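Local coordinates for protein putative alpha-L-fucosidase (Bacteroides thetaiotaomicron VPI-5482, PDB 3GZA) that probably hydrolyses alpha-L-fucosyl linkages as a putative exported glycoside hydrolase family 29 alpha-L-fucosidase, at residues D29-D34 against H82-G87; D50-N55 against A100-D105. All blocks are in the same frame, centred on the assembly; numbering follows the deposited sequence. Where two conformers were deposited one is given.

Interaction 1: residues D29-D34 against H82-G87; sequences DLHVFD and HETGFG. With NA (sodium ion), chain G.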
# COMPACT_ATOMS: atom_id res chain seq x y z
N ASP A 29 3.08 -11.97 10.99
CA ASP A 29 3.30 -10.96 9.98
C ASP A 29 4.09 -11.61 8.86
O ASP A 29 4.47 -12.78 8.96
CB ASP A 29 3.99 -9.73 10.62
CG ASP A 29 3.86 -8.43 9.82
OD1 ASP A 29 3.57 -8.47 8.57
OD2 ASP A 29 4.07 -7.36 10.45
N LEU A 30 4.36 -10.84 7.79
CA LEU A 30 4.93 -11.45 6.57
C LEU A 30 6.26 -12.15 6.74
O LEU A 30 6.53 -13.16 6.06
CB LEU A 30 5.05 -10.35 5.49
CG LEU A 30 3.75 -9.68 5.06
CD1 LEU A 30 4.07 -8.41 4.24
CD2 LEU A 30 2.82 -10.65 4.28
N HIS A 31 7.12 -11.63 7.59
CA HIS A 31 8.46 -12.15 7.77
C HIS A 31 8.48 -13.51 8.46
O HIS A 31 9.53 -14.15 8.47
CB HIS A 31 9.34 -11.16 8.55
CG HIS A 31 8.76 -10.72 9.85
ND1 HIS A 31 8.76 -11.52 10.99
CD2 HIS A 31 8.07 -9.60 10.17
CE1 HIS A 31 8.15 -10.87 11.96
NE2 HIS A 31 7.72 -9.70 11.50
N VAL A 32 7.36 -13.97 9.04
CA VAL A 32 7.33 -15.34 9.54
C VAL A 32 7.62 -16.37 8.43
O VAL A 32 8.14 -17.48 8.68
CB VAL A 32 5.98 -15.63 10.20
CG1 VAL A 32 5.74 -17.13 10.42
CG2 VAL A 32 5.83 -14.82 11.50
N PHE A 33 7.38 -15.98 7.16
CA PHE A 33 7.48 -16.87 6.02
C PHE A 33 8.77 -16.72 5.22
O PHE A 33 8.92 -17.36 4.11
CB PHE A 33 6.28 -16.59 5.10
CG PHE A 33 4.94 -16.80 5.75
CD1 PHE A 33 4.40 -15.81 6.57
CD2 PHE A 33 4.25 -17.99 5.51
CE1 PHE A 33 3.15 -16.02 7.16
CE2 PHE A 33 3.05 -18.24 6.10
CZ PHE A 33 2.49 -17.27 6.92
N ASP A 34 9.71 -15.93 5.75
CA ASP A 34 10.93 -15.62 5.01
C ASP A 34 12.11 -16.58 5.18
O ASP A 34 13.19 -16.36 4.63
CB ASP A 34 11.38 -14.19 5.25
CG ASP A 34 11.96 -13.95 6.61
OD1 ASP A 34 12.08 -14.92 7.38
OD2 ASP A 34 12.28 -12.76 6.94
N HIS A 82 1.57 -5.13 12.67
CA HIS A 82 2.71 -5.11 13.54
C HIS A 82 3.67 -4.04 13.03
O HIS A 82 3.45 -2.86 13.32
CB HIS A 82 3.29 -6.50 13.79
CG HIS A 82 4.34 -6.52 14.83
ND1 HIS A 82 5.67 -6.57 14.52
CD2 HIS A 82 4.27 -6.45 16.18
CE1 HIS A 82 6.39 -6.55 15.63
NE2 HIS A 82 5.56 -6.45 16.66
N GLU A 83 4.72 -4.40 12.27
CA GLU A 83 5.69 -3.46 11.79
C GLU A 83 5.79 -3.33 10.28
O GLU A 83 6.26 -2.31 9.81
CB GLU A 83 7.09 -3.84 12.30
CG GLU A 83 7.27 -3.70 13.82
CD GLU A 83 8.48 -4.44 14.36
OE1 GLU A 83 9.01 -5.37 13.67
OE2 GLU A 83 8.85 -4.17 15.50
N THR A 84 5.36 -4.31 9.51
CA THR A 84 5.54 -4.23 8.05
C THR A 84 4.52 -3.31 7.40
O THR A 84 4.72 -2.87 6.28
CB THR A 84 5.44 -5.59 7.35
OG1 THR A 84 4.09 -6.07 7.40
CG2 THR A 84 6.43 -6.63 7.96
N GLY A 85 3.43 -3.08 8.11
CA GLY A 85 2.28 -2.39 7.61
C GLY A 85 1.20 -3.32 7.09
O GLY A 85 0.12 -2.81 6.80
N PHE A 86 1.47 -4.62 6.94
CA PHE A 86 0.53 -5.55 6.36
C PHE A 86 -0.55 -5.84 7.35
O PHE A 86 -0.26 -6.09 8.52
CB PHE A 86 1.24 -6.84 6.06
CG PHE A 86 0.42 -7.80 5.23
CD1 PHE A 86 0.19 -7.55 3.90
CD2 PHE A 86 -0.08 -8.95 5.80
CE1 PHE A 86 -0.51 -8.41 3.10
CE2 PHE A 86 -0.80 -9.83 5.01
CZ PHE A 86 -1.02 -9.56 3.67
N GLY A 87 -1.78 -5.92 6.88
CA GLY A 87 -2.89 -6.21 7.73
C GLY A 87 -3.57 -7.55 7.48
O GLY A 87 -3.87 -7.91 6.36
NA NA G . 11.44 -14.83 9.72
O HOH W 1 2.13 -5.38 9.86
O HOH W 2 6.35 -7.31 11.96
O HOH W 3 10.17 -14.00 11.66
O HOH W 4 10.40 -16.88 10.38
O HOH W 5 12.66 -12.58 9.46
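Asp-29 and Thr-84 meet tip to tip, and the bond between them is short: Thr-84 OG1 donates to the syn lone pair of Asp-29 OD1, 2.7 Å away. The same oxygen takes Leu-30 N at 2.6 Å on its anti side, 24° out of the carboxylate plane, which leaves the carboxylate gripped from both segments. Thr-84 OG1 also accepts from Phe-86 N, closing an ST turn that fixes the hydroxyl. From across the contact Asp-29 OD2 receives a weak bond from Thr-84 N, 3.4 Å away, and two waters donate to it. One of these waters also binds His-82 N and Phe-86 O; the other sits in plane at the edges of both imidazoles, 2.8 Å from His-31 NE2 and equally far from His-82 ND1.

The apolar half is a CH-pi contact. With CG anti to the backbone N (chi1 -170°), Phe-86 brings that atom against Leu-30 CG and CD1, and Leu-30 CD2 stands over the ring centre, 3.7 Å from the centroid and 11° off the normal. Separately, Thr-84 CG2 lies at the edge of the His-31 ring, near CD2.

Toward the other end of segment 29-34, His-31 O and Asp-34 OD1 bind the sodium ion, each at 2.4 Å, with three waters and Ile-36 O completing the site. Both segments are loops following the parallel strands 22-26 and 75-79, as in the TIM-barrel domain, probably catalytic, of this family.

Interaction 2: residues D50-N55 against A100-D105; sequences DYNIFN and AVKWRD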
# COMPACT_ATOMS: atom_id res chain seq x y z
N ASP A 50 8.57 -9.41 -1.12
CA ASP A 50 7.48 -10.13 -1.79
C ASP A 50 6.51 -10.61 -0.77
O ASP A 50 6.80 -11.52 -0.00
CB ASP A 50 8.12 -11.29 -2.56
CG ASP A 50 7.12 -12.14 -3.32
OD1 ASP A 50 5.92 -11.85 -3.26
OD2 ASP A 50 7.56 -13.10 -4.02
N TYR A 51 5.35 -10.00 -0.74
CA TYR A 51 4.36 -10.41 0.22
C TYR A 51 3.70 -11.76 -0.07
O TYR A 51 3.03 -12.31 0.81
CB TYR A 51 3.30 -9.34 0.45
CG TYR A 51 2.69 -8.70 -0.79
CD1 TYR A 51 1.70 -9.30 -1.56
CD2 TYR A 51 3.09 -7.41 -1.14
CE1 TYR A 51 1.16 -8.65 -2.65
CE2 TYR A 51 2.56 -6.75 -2.20
CZ TYR A 51 1.59 -7.35 -2.94
OH TYR A 51 1.10 -6.66 -4.01
N ASN A 52 3.88 -12.33 -1.26
CA ASN A 52 3.33 -13.64 -1.54
C ASN A 52 4.07 -14.80 -0.89
O ASN A 52 3.75 -15.97 -1.10
CB ASN A 52 3.00 -13.85 -3.01
CG ASN A 52 1.66 -13.20 -3.35
OD1 ASN A 52 0.63 -13.49 -2.72
ND2 ASN A 52 1.66 -12.31 -4.33
N ILE A 53 5.08 -14.50 -0.09
CA ILE A 53 5.64 -15.55 0.75
C ILE A 53 4.56 -15.94 1.79
O ILE A 53 4.63 -17.03 2.39
CB ILE A 53 6.96 -15.13 1.44
CG1 ILE A 53 6.81 -13.88 2.34
CG2 ILE A 53 8.08 -14.97 0.39
CD1 ILE A 53 8.10 -13.46 3.16
N PHE A 54 3.58 -15.07 2.00
CA PHE A 54 2.51 -15.34 2.96
C PHE A 54 1.59 -16.40 2.37
O PHE A 54 0.73 -16.08 1.52
CB PHE A 54 1.70 -14.08 3.22
CG PHE A 54 0.75 -14.21 4.40
CD1 PHE A 54 -0.54 -14.69 4.23
CD2 PHE A 54 1.16 -13.85 5.67
CE1 PHE A 54 -1.36 -14.90 5.29
CE2 PHE A 54 0.32 -14.01 6.78
CZ PHE A 54 -0.97 -14.51 6.58
N ASN A 55 1.69 -17.63 2.85
CA ASN A 55 0.92 -18.75 2.33
C ASN A 55 0.71 -19.87 3.35
O ASN A 55 1.25 -20.97 3.15
CB ASN A 55 1.60 -19.24 1.04
CG ASN A 55 0.76 -20.21 0.26
OD1 ASN A 55 -0.48 -20.11 0.26
ND2 ASN A 55 1.42 -21.15 -0.43
N ALA A 100 -4.54 -8.35 -1.02
CA ALA A 100 -3.45 -8.26 -2.00
C ALA A 100 -2.83 -9.56 -2.40
O ALA A 100 -2.14 -9.62 -3.41
CB ALA A 100 -2.36 -7.34 -1.44
N VAL A 101 -3.03 -10.60 -1.58
CA VAL A 101 -2.26 -11.80 -1.72
C VAL A 101 -2.98 -12.91 -2.45
O VAL A 101 -4.22 -12.89 -2.56
CB VAL A 101 -1.79 -12.35 -0.34
CG1 VAL A 101 -0.94 -11.33 0.39
CG2 VAL A 101 -2.98 -12.86 0.50
N LYS A 102 -2.22 -13.84 -3.02
CA LYS A 102 -2.79 -15.00 -3.73
C LYS A 102 -3.46 -16.02 -2.81
O LYS A 102 -4.46 -16.65 -3.19
CB LYS A 102 -1.70 -15.70 -4.54
CG LYS A 102 -1.08 -14.84 -5.64
CD LYS A 102 0.16 -15.53 -6.21
CE LYS A 102 0.81 -14.73 -7.39
NZ LYS A 102 2.08 -15.36 -7.98
N TRP A 103 -2.92 -16.14 -1.59
CA TRP A 103 -3.50 -17.02 -0.57
C TRP A 103 -4.97 -16.68 -0.37
O TRP A 103 -5.35 -15.51 -0.23
CB TRP A 103 -2.73 -16.85 0.73
CG TRP A 103 -3.24 -17.66 1.85
CD1 TRP A 103 -3.01 -18.97 2.08
CD2 TRP A 103 -4.05 -17.20 2.95
NE1 TRP A 103 -3.63 -19.37 3.24
CE2 TRP A 103 -4.26 -18.30 3.80
CE3 TRP A 103 -4.60 -15.97 3.31
CZ2 TRP A 103 -5.02 -18.21 4.98
CZ3 TRP A 103 -5.33 -15.89 4.46
CH2 TRP A 103 -5.53 -16.98 5.29
N ARG A 104 -5.80 -17.73 -0.38
CA ARG A 104 -7.24 -17.57 -0.27
C ARG A 104 -7.87 -16.62 -1.29
O ARG A 104 -8.97 -16.11 -1.07
CB ARG A 104 -7.71 -17.31 1.16
CG ARG A 104 -7.53 -18.53 2.05
CD ARG A 104 -8.12 -18.29 3.40
NE ARG A 104 -7.90 -19.45 4.25
CZ ARG A 104 -8.24 -19.56 5.54
NH1 ARG A 104 -8.86 -18.59 6.18
NH2 ARG A 104 -7.94 -20.68 6.18
N ASP A 105 -7.21 -16.49 -2.44
CA ASP A 105 -7.72 -15.74 -3.58
C ASP A 105 -8.07 -14.30 -3.19
O ASP A 105 -9.03 -13.72 -3.73
CB ASP A 105 -8.93 -16.49 -4.17
CG ASP A 105 -9.36 -16.00 -5.56
OD1 ASP A 105 -8.51 -15.55 -6.36
OD2 ASP A 105 -10.56 -16.10 -5.84
O HOH W 6 -1.33 -7.32 -4.76
O HOH W 7 -0.09 -15.50 -1.05
O HOH W 8 -0.82 -11.33 -5.17
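The backbones, a 3-10 turn at 51-53 and an irregular loop, come closest at Asn-55 and Trp-103, whose CA atoms are 5.6 Å apart. Asn-52 OD1 takes the nearly straight bond from Lys-102 N (2.9 Å, 175° at the hydrogen), with the donor tilted 20° from the carbonyl plane. A water donates to the same oxygen and to Phe-54 O while accepting from Trp-103 N; a second links Asn-52 ND2 to Ala-100 O. The Lys-102 chain, extended beyond CG, crosses the amide at about a right angle. An alanine in place of Asn-52 would probably leave Lys-102 N without its acceptor and both waters less firmly held.

Aromatic side chains carry much of the rest of the contact. Phe-54 CE1 points at one face of Trp-103, toward the rim and 3.9 Å from CE3, in an edge-to-face pair with planes at 81°. Arg-104 CG covers the opposite indole face, and Asn-55 OD1 approaches the indole edge, 3.3 Å from CD1. Tyr-51 CE1 packs on Ala-100 CB at 3.9 Å.

Val-93 and Asp-92 of the second subunit pack on Tyr-51 and Asn-52, whereas Ile-110 of helix 110-121 touches Phe-54 and Trp-103; the contact joins the loop leading to helix 61-69 with the one entering helix 110-121.

In the fold
Both contacts join excursions of the same two connections, the one after strand 22-26 and the one after strand 75-79, and their segments alternate along the chain. All the touching residues of interaction 1 are buried, and its centre lies about 22 Å from the chain centre; interaction 2 is farther out, at about 30 Å between centres, with two exposed residues among those that touch and the second subunit beside it. Chemistry follows place: a carboxylate and imidazoles in interaction 1, an amide, backbone groups and an aromatic pair in interaction 2, with bridging waters in both. The contacts touch directly, their centres 11 Å apart, where Phe-33 CE1 lies 3.3 Å from Phe-54 CD2.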